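Local coordinates for ABC transporter, permease protein, putative (PDB 2P0S), which is one domain of a putative ABC-2 type permease, a membrane protein that probably takes part in ABC-type transport, at residues Thr39-Glu42 and Tyr43-Gly47. Numbering follows the deposited sequence.
Sequences TAEE and YRKMG
Y43 and T39 meet where the first turn of helix 40-51 closes: Y43 N donates to T39 O at 2.9 Å, almost straight, and the tyrosine ring passes obliquely by the same carbonyl, its CD2 lying 3.2 Å from T39 O. This is the tightly packed side. With CG anti to its carbonyl carbon (chi1 -74°), the buried ring leans back toward the helix start, rests on V56 of strand 55-59 and on W125 of the second subunit, and its OH accepts a hydrogen bond from the backbone N of E37. The first turn is locked a second time by reciprocal bonds: E42 N donates to T39 OG1 at 2.9 Å, while T39 N reaches the anti lone pair of E42 OE1 at 3.0 Å.

The solvent side, where E41 and K45 are exposed, is looser and charged. E41, bent at chi2 (59°), runs alongside R44, and its carboxylate meets the guanidinium edge, the two planes 34° apart. R44 NE donates to E41 OE1 at 2.7 Å; NH2 pairs with OE2, whose modelled place is less certain, and K45 NZ makes at most a long, doubtful salt bridge to the same OE2. R44 NH1 turns instead to S126 O of the second subunit, linking the arginine end of the network to that chain. Together these features illustrate helix initiation: an N-cap threonine closing a capping box, followed by an i to i+3 salt bridge, on a helix whose A40 and Y43 pack on strand 55-59 of the mixed sheet.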
loop_
_atom_site.group_PDB
_atom_site.type_symbol
_atom_site.label_atom_id
_atom_site.label_comp_id
_atom_site.label_asym_id
_atom_site.label_seq_id
_atom_site.Cartn_x
_atom_site.Cartn_y
_atom_site.Cartn_z
ATOM N N THR A 39 -19.844 -14.758 11.414
ATOM C CA THR A 39 -20.108 -14.110 10.161
ATOM C C THR A 39 -19.979 -12.626 10.285
ATOM O O THR A 39 -20.012 -12.059 11.441
ATOM C CB THR A 39 -21.563 -14.377 9.680
ATOM O OG1 THR A 39 -22.502 -13.763 10.583
ATOM C CG2 THR A 39 -21.827 -15.881 9.632
ATOM N N ALA A 40 -19.862 -11.967 9.120
ATOM C CA ALA A 40 -19.889 -10.525 9.107
ATOM C C ALA A 40 -21.125 -9.954 9.839
ATOM O O ALA A 40 -20.981 -8.973 10.571
ATOM C CB ALA A 40 -19.811 -10.001 7.643
ATOM N N GLU A 41 -22.327 -10.485 9.560
ATOM C CA GLU A 41 -23.569 -10.008 10.181
ATOM C C GLU A 41 -23.518 -10.268 11.688
ATOM O O GLU A 41 -23.939 -9.435 12.497
ATOM C CB GLU A 41 -24.805 -10.715 9.581
ATOM C CG GLU A 41 -26.194 -10.377 10.276
ATOM C CD GLU A 41 -26.572 -8.848 10.261
ATOM O OE1 GLU A 41 -26.025 -8.070 9.445
ATOM O OE2 GLU A 41 -27.399 -8.422 11.113
ATOM N N GLU A 42 -23.003 -11.402 12.104
ATOM C CA GLU A 42 -22.885 -11.528 13.583
ATOM C C GLU A 42 -21.955 -10.581 14.235
ATOM O O GLU A 42 -22.292 -10.123 15.365
ATOM C CB GLU A 42 -22.517 -12.944 13.954
ATOM C CG GLU A 42 -23.533 -13.900 13.480
ATOM C CD GLU A 42 -23.084 -15.271 13.774
ATOM O OE1 GLU A 42 -21.998 -15.637 13.269
ATOM O OE2 GLU A 42 -23.768 -15.953 14.570
ATOM N N TYR A 43 -20.754 -10.361 13.676
ATOM C CA TYR A 43 -19.862 -9.350 14.186
ATOM C C TYR A 43 -20.550 -7.947 14.180
ATOM O O TYR A 43 -20.383 -7.149 15.120
ATOM C CB TYR A 43 -18.546 -9.308 13.387
ATOM C CG TYR A 43 -17.607 -10.424 13.637
ATOM C CD1 TYR A 43 -17.110 -10.662 14.916
ATOM C CD2 TYR A 43 -17.083 -11.209 12.547
ATOM C CE1 TYR A 43 -16.183 -11.669 15.147
ATOM C CE2 TYR A 43 -16.117 -12.214 12.779
ATOM C CZ TYR A 43 -15.699 -12.425 14.120
ATOM O OH TYR A 43 -14.742 -13.358 14.435
ATOM N N ARG A 44 -21.324 -7.639 13.149
ATOM C CA ARG A 44 -22.021 -6.381 13.139
ATOM C C ARG A 44 -22.918 -6.236 14.372
ATOM O O ARG A 44 -22.930 -5.204 14.965
ATOM C CB ARG A 44 -22.965 -6.257 11.939
ATOM C CG ARG A 44 -23.559 -4.838 11.735
ATOM C CD ARG A 44 -24.450 -4.775 10.385
ATOM N NE ARG A 44 -25.634 -5.616 10.622
ATOM C CZ ARG A 44 -26.717 -5.165 11.324
ATOM N NH1 ARG A 44 -26.764 -3.897 11.743
ATOM N NH2 ARG A 44 -27.757 -5.955 11.580
ATOM N N LYS A 45 -23.752 -7.239 14.598
ATOM C CA LYS A 45 -24.766 -7.180 15.655
ATOM C C LYS A 45 -24.096 -7.069 17.038
ATOM O O LYS A 45 -24.613 -6.336 17.931
ATOM C CB LYS A 45 -25.657 -8.425 15.588
ATOM C CG LYS A 45 -26.507 -8.559 14.229
ATOM C CD LYS A 45 -27.367 -9.898 14.210
ATOM C CE LYS A 45 -28.636 -9.905 13.257
ATOM N NZ LYS A 45 -30.023 -9.471 13.799
HETATM N N MSE A 46 -22.969 -7.752 17.238
HETATM C CA MSE A 46 -22.425 -7.869 18.588
HETATM C C MSE A 46 -21.702 -6.562 18.917
HETATM O O MSE A 46 -21.577 -6.139 20.093
HETATM C CB MSE A 46 -21.614 -9.144 18.742
HETATM C CG MSE A 46 -20.194 -8.994 18.526
HETATM SE SE MSE A 46 -19.213 -10.675 18.566
HETATM C CE MSE A 46 -19.157 -11.033 20.465
ATOM N N GLY A 47 -21.363 -5.825 17.875
ATOM C CA GLY A 47 -20.678 -4.540 18.020
ATOM C C GLY A 47 -19.196 -4.583 18.409
ATOM O O GLY A 47 -18.667 -5.641 18.845
#